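Long-range contact in NAD nucleotidase (Haemophilus influenzae, PDB 3ZTV), which degrades NAD to adenosine and nicotinamide riboside in the periplasm, acting as both a pyrophosphatase and a zinc-dependent 5'-nucleotidase: residues G384-Y396 with T405-L417. Numbering follows the deposited sequence.
With ADN (adenosine), chain D.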
loop_
_atom_site.group_PDB
_atom_site.type_symbol
_atom_site.label_atom_id
_atom_site.label_comp_id
_atom_site.label_asym_id
_atom_site.label_seq_id
_atom_site.Cartn_x
_atom_site.Cartn_y
_atom_site.Cartn_z
ATOM N N GLY A 384 0.263 -45.196 20.613
ATOM C CA GLY A 384 -0.269 -44.242 21.564
ATOM C C GLY A 384 -1.572 -43.648 21.071
ATOM O O GLY A 384 -2.420 -44.349 20.520
ATOM N N SER A 385 -1.714 -42.337 21.241
ATOM C CA SER A 385 -2.985 -41.677 20.985
ATOM C C SER A 385 -3.166 -41.264 19.523
ATOM O O SER A 385 -2.996 -40.092 19.170
ATOM C CB SER A 385 -3.138 -40.456 21.896
ATOM O OG SER A 385 -4.480 -40.007 21.890
ATOM N N ILE A 386 -3.523 -42.221 18.673
ATOM C CA ILE A 386 -3.788 -41.934 17.267
ATOM C C ILE A 386 -4.936 -40.929 17.140
ATOM O O ILE A 386 -4.948 -40.095 16.231
ATOM C CB ILE A 386 -4.110 -43.221 16.464
ATOM C CG1 ILE A 386 -2.919 -44.187 16.509
ATOM C CG2 ILE A 386 -4.439 -42.876 15.022
ATOM C CD1 ILE A 386 -3.175 -45.524 15.817
ATOM N N ALA A 387 -5.889 -40.997 18.063
ATOM C CA ALA A 387 -6.995 -40.044 18.073
ATOM C C ALA A 387 -6.499 -38.601 18.205
ATOM O O ALA A 387 -7.079 -37.693 17.615
ATOM C CB ALA A 387 -8.005 -40.385 19.170
ATOM N N THR A 388 -5.419 -38.396 18.955
ATOM C CA THR A 388 -4.835 -37.060 19.077
ATOM C C THR A 388 -4.220 -36.595 17.754
ATOM O O THR A 388 -4.362 -35.428 17.372
ATOM C CB THR A 388 -3.802 -36.985 20.213
ATOM O OG1 THR A 388 -4.434 -37.350 21.446
ATOM C CG2 THR A 388 -3.247 -35.573 20.337
ATOM N N ARG A 389 -3.540 -37.499 17.048
ATOM C CA ARG A 389 -3.054 -37.185 15.703
ATOM C C ARG A 389 -4.220 -36.766 14.802
ATOM O O ARG A 389 -4.117 -35.795 14.052
ATOM C CB ARG A 389 -2.271 -38.363 15.103
ATOM C CG ARG A 389 -1.662 -38.098 13.729
ATOM C CD ARG A 389 -2.553 -38.609 12.614
ATOM N NE ARG A 389 -2.052 -38.268 11.282
ATOM C CZ ARG A 389 -1.437 -39.115 10.461
ATOM N NH1 ARG A 389 -1.220 -40.372 10.824
ATOM N NH2 ARG A 389 -1.035 -38.698 9.269
ATOM N N PHE A 390 -5.331 -37.489 14.885
ATOM C CA PHE A 390 -6.534 -37.130 14.144
ATOM C C PHE A 390 -6.976 -35.691 14.450
ATOM O O PHE A 390 -7.237 -34.898 13.541
ATOM C CB PHE A 390 -7.652 -38.113 14.495
ATOM C CG PHE A 390 -8.863 -38.002 13.619
ATOM C CD1 PHE A 390 -8.818 -37.298 12.432
ATOM C CD2 PHE A 390 -10.047 -38.624 13.979
ATOM C CE1 PHE A 390 -9.931 -37.200 11.630
ATOM C CE2 PHE A 390 -11.166 -38.531 13.180
ATOM C CZ PHE A 390 -11.108 -37.817 12.000
ATOM N N ILE A 391 -7.074 -35.360 15.733
ATOM C CA ILE A 391 -7.479 -34.012 16.109
ATOM C C ILE A 391 -6.485 -32.984 15.564
ATOM O O ILE A 391 -6.883 -31.933 15.054
ATOM C CB ILE A 391 -7.670 -33.864 17.634
ATOM C CG1 ILE A 391 -8.788 -34.795 18.117
ATOM C CG2 ILE A 391 -7.986 -32.416 17.985
ATOM C CD1 ILE A 391 -10.072 -34.624 17.369
ATOM N N ALA A 392 -5.192 -33.286 15.650
ATOM C CA ALA A 392 -4.186 -32.393 15.075
ATOM C C ALA A 392 -4.407 -32.197 13.573
ATOM O O ALA A 392 -4.244 -31.088 13.059
ATOM C CB ALA A 392 -2.773 -32.896 15.360
ATOM N N GLU A 393 -4.794 -33.259 12.877
ATOM C CA GLU A 393 -5.097 -33.150 11.444
ATOM C C GLU A 393 -6.300 -32.237 11.164
ATOM O O GLU A 393 -6.314 -31.519 10.166
ATOM C CB GLU A 393 -5.311 -34.530 10.803
ATOM C CG GLU A 393 -4.101 -35.462 10.868
ATOM C CD GLU A 393 -3.028 -35.158 9.827
ATOM O OE1 GLU A 393 -3.230 -34.276 8.963
ATOM O OE2 GLU A 393 -1.967 -35.816 9.886
ATOM N N THR A 394 -7.308 -32.261 12.037
ATOM C CA THR A 394 -8.463 -31.382 11.844
ATOM C C THR A 394 -8.049 -29.916 11.994
ATOM O O THR A 394 -8.569 -29.039 11.309
ATOM C CB THR A 394 -9.643 -31.719 12.801
ATOM O OG1 THR A 394 -9.332 -31.313 14.136
ATOM C CG2 THR A 394 -9.969 -33.223 12.777
ATOM N N MET A 395 -7.093 -29.659 12.876
ATOM C CA MET A 395 -6.562 -28.316 13.069
ATOM C C MET A 395 -5.704 -27.883 11.876
ATOM O O MET A 395 -5.773 -26.742 11.418
ATOM C CB MET A 395 -5.735 -28.280 14.352
ATOM C CG MET A 395 -6.546 -28.613 15.601
ATOM S SD MET A 395 -5.584 -29.237 16.993
ATOM C CE MET A 395 -4.759 -27.735 17.483
ATOM N N TYR A 396 -4.886 -28.806 11.385
ATOM C CA TYR A 396 -3.994 -28.539 10.261
ATOM C C TYR A 396 -4.793 -28.158 9.020
ATOM O O TYR A 396 -4.374 -27.313 8.227
ATOM C CB TYR A 396 -3.142 -29.782 10.011
ATOM C CG TYR A 396 -2.164 -29.705 8.861
ATOM C CD1 TYR A 396 -0.889 -29.179 9.034
ATOM C CD2 TYR A 396 -2.505 -30.196 7.612
ATOM C CE1 TYR A 396 0.016 -29.131 7.980
ATOM C CE2 TYR A 396 -1.613 -30.157 6.561
ATOM C CZ TYR A 396 -0.356 -29.628 6.754
ATOM O OH TYR A 396 0.525 -29.592 5.694
ATOM N N THR A 405 0.751 -28.618 13.105
ATOM C CA THR A 405 -0.034 -28.391 14.309
ATOM C C THR A 405 0.375 -29.371 15.399
ATOM O O THR A 405 0.865 -30.465 15.106
ATOM C CB THR A 405 -1.537 -28.548 14.055
ATOM O OG1 THR A 405 -1.786 -29.852 13.523
ATOM C CG2 THR A 405 -2.041 -27.488 13.086
ATOM N N ILE A 406 0.171 -28.973 16.648
ATOM C CA ILE A 406 0.497 -29.801 17.807
ATOM C C ILE A 406 -0.689 -29.812 18.761
ATOM O O ILE A 406 -1.221 -28.751 19.101
ATOM C CB ILE A 406 1.742 -29.272 18.539
ATOM C CG1 ILE A 406 2.958 -29.326 17.607
ATOM C CG2 ILE A 406 1.978 -30.044 19.829
ATOM C CD1 ILE A 406 4.179 -28.600 18.139
ATOM N N GLN A 407 -1.101 -31.009 19.180
ATOM C CA GLN A 407 -2.241 -31.202 20.087
ATOM C C GLN A 407 -1.799 -32.072 21.261
ATOM O O GLN A 407 -1.049 -33.036 21.085
ATOM C CB GLN A 407 -3.420 -31.855 19.340
ATOM C CG GLN A 407 -4.636 -32.219 20.206
ATOM C CD GLN A 407 -5.448 -31.011 20.666
ATOM O OE1 GLN A 407 -5.147 -29.873 20.332
ATOM N NE2 GLN A 407 -6.493 -31.272 21.442
ATOM N N ASN A 408 -2.253 -31.734 22.464
ATOM C CA ASN A 408 -1.943 -32.529 23.654
ATOM C C ASN A 408 -2.913 -33.704 23.817
ATOM O O ASN A 408 -4.118 -33.556 23.606
ATOM C CB ASN A 408 -1.958 -31.649 24.912
ATOM C CG ASN A 408 -3.330 -31.068 25.205
ATOM O OD1 ASN A 408 -3.923 -30.385 24.370
ATOM N ND2 ASN A 408 -3.847 -31.355 26.395
ATOM N N ALA A 409 -2.385 -34.866 24.204
ATOM C CA ALA A 409 -3.173 -36.097 24.319
ATOM C C ALA A 409 -4.343 -35.997 25.303
ATOM O O ALA A 409 -5.347 -36.685 25.147
ATOM C CB ALA A 409 -2.267 -37.278 24.688
ATOM N N GLY A 410 -4.208 -35.148 26.313
ATOM C CA GLY A 410 -5.262 -34.972 27.297
ATOM C C GLY A 410 -6.485 -34.268 26.739
ATOM O O GLY A 410 -7.528 -34.203 27.394
ATOM N N GLY A 411 -6.360 -33.733 25.529
ATOM C CA GLY A 411 -7.457 -33.027 24.893
ATOM C C GLY A 411 -8.407 -33.966 24.177
ATOM O O GLY A 411 -9.388 -33.531 23.574
ATOM N N VAL A 412 -8.105 -35.263 24.233
ATOM C CA VAL A 412 -8.946 -36.288 23.621
ATOM C C VAL A 412 -9.286 -37.354 24.673
ATOM O O VAL A 412 -8.398 -38.027 25.202
ATOM C CB VAL A 412 -8.270 -36.904 22.368
ATOM C CG1 VAL A 412 -7.611 -35.807 21.537
ATOM C CG2 VAL A 412 -7.241 -37.951 22.756
ATOM N N ARG A 413 -10.572 -37.494 24.981
ATOM C CA ARG A 413 -11.004 -38.238 26.165
ATOM C C ARG A 413 -11.336 -39.711 25.939
ATOM O O ARG A 413 -11.584 -40.440 26.899
ATOM C CB ARG A 413 -12.217 -37.556 26.803
ATOM C CG ARG A 413 -11.899 -36.312 27.605
ATOM C CD ARG A 413 -13.171 -35.759 28.229
ATOM N NE ARG A 413 -12.900 -34.904 29.379
ATOM C CZ ARG A 413 -13.828 -34.191 30.009
ATOM N NH1 ARG A 413 -15.088 -34.227 29.593
ATOM N NH2 ARG A 413 -13.499 -33.440 31.051
ATOM N N ALA A 414 -11.352 -40.149 24.688
ATOM C CA ALA A 414 -11.702 -41.535 24.393
ATOM C C ALA A 414 -11.221 -41.947 23.014
ATOM O O ALA A 414 -10.846 -41.100 22.197
ATOM C CB ALA A 414 -13.209 -41.744 24.514
ATOM N N ASP A 415 -11.230 -43.252 22.755
ATOM C CA ASP A 415 -10.936 -43.758 21.425
ATOM C C ASP A 415 -11.968 -43.185 20.467
ATOM O O ASP A 415 -13.109 -42.929 20.855
ATOM C CB ASP A 415 -11.038 -45.291 21.368
ATOM C CG ASP A 415 -10.046 -46.002 22.282
ATOM O OD1 ASP A 415 -9.216 -45.349 22.939
ATOM O OD2 ASP A 415 -10.093 -47.251 22.329
ATOM N N ILE A 416 -11.573 -42.995 19.215
ATOM C CA ILE A 416 -12.521 -42.647 18.173
ATOM C C ILE A 416 -12.802 -43.911 17.371
ATOM O O ILE A 416 -11.911 -44.443 16.707
ATOM C CB ILE A 416 -11.986 -41.527 17.265
ATOM C CG1 ILE A 416 -11.739 -40.264 18.092
ATOM C CG2 ILE A 416 -12.960 -41.241 16.136
ATOM C CD1 ILE A 416 -11.153 -39.101 17.305
ATOM N N LEU A 417 -14.039 -44.392 17.454
ATOM C CA LEU A 417 -14.414 -45.687 16.894
ATOM C C LEU A 417 -14.990 -45.550 15.491
ATOM O O LEU A 417 -15.540 -44.507 15.141
ATOM C CB LEU A 417 -15.436 -46.371 17.809
ATOM C CG LEU A 417 -15.047 -46.536 19.280
ATOM C CD1 LEU A 417 -16.145 -47.268 20.044
ATOM C CD2 LEU A 417 -13.720 -47.262 19.419
HETATM O "O5'" ADN D . -7.493 -33.649 33.521
HETATM C "C5'" ADN D . -6.578 -32.580 33.267
HETATM C "C4'" ADN D . -5.948 -32.789 31.895
HETATM O "O4'" ADN D . -6.932 -32.621 30.870
HETATM C "C3'" ADN D . -4.849 -31.792 31.589
HETATM O "O3'" ADN D . -3.572 -32.279 32.015
HETATM C "C2'" ADN D . -4.916 -31.659 30.080
HETATM O "O2'" ADN D . -4.109 -32.655 29.440
HETATM C "C1'" ADN D . -6.370 -31.938 29.748
HETATM N N9 ADN D . -7.082 -30.657 29.547
HETATM C C8 ADN D . -7.743 -29.931 30.471
HETATM N N7 ADN D . -8.274 -28.809 29.913
HETATM C C5 ADN D . -7.943 -28.809 28.602
HETATM C C6 ADN D . -8.172 -27.944 27.423
HETATM N N6 ADN D . -8.877 -26.792 27.503
HETATM N N1 ADN D . -7.647 -28.337 26.246
HETATM C C2 ADN D . -6.939 -29.474 26.118
HETATM N N3 ADN D . -6.693 -30.306 27.140
HETATM C C4 ADN D . -7.166 -30.033 28.376
HETATM O O HOH W 1 -5.138 -39.634 24.436
#
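One wall of the adenosine pocket of the C-terminal domain comes from a strand end and 3-10 turn backed by a helix: Thr388 meets Gln407 where helix 386-396 crosses strand 405-408, the axes of these two short elements approaching to 7.5 Å at 139° between their directions. Thr388 presents a different branch to each partner, Gln407 and Val412. Its CG2, anti to the backbone N, lies 3.4 Å from Gln407 O and also touches Gln407 CG, whereas OG1 faces Val412 CG2 at 3.2 Å, the two side chains crossing at about a right angle. That hydroxyl donates to Ser385 OG (2.7 Å), and Ser385 OG, at the N-cap position, in turn donates to a water that donates to Ala409 O, a chain of hydrogen bonds linking the helix start to the 3-10 turn 409-411. Gln407 has CG anti to N and then bends at chi2 (72°), which sets its amide between Ile391 CG2 and Met395 SD, the glutamine crossing the methionine at about a right angle; SD stands 3.4 Å from Gln407 OE1. The same oxygen accepts a hydrogen bond from Asn514. Near the helix C-terminus, Thr405 OG1 donates to Ala392 O (2.8 Å), approaching from 46° above the carbonyl plane, while Tyr396 N uses that oxygen for the helical bond. Beyond the strand, Val412 and Ile391 of the helix slide past each other in opposite directions, CG1 to CG1, and Ile416 CD1 reaches Phe390 CD2 at 3.5 Å, beside the aromatic cluster formed with Phe549, Phe552 and Phe559. Asn408, which points away from the helix, its OD1 held by Asn514, sends ND2 in a straight bond to adenosine N3 (3.1 Å); Gly410 and Gly411 bring CA atoms against the nucleoside. A helix buttressing a mixed sheet, with nucleoside at the strand's C-terminal end, characterises this 5'-nucleotidase C-terminal domain.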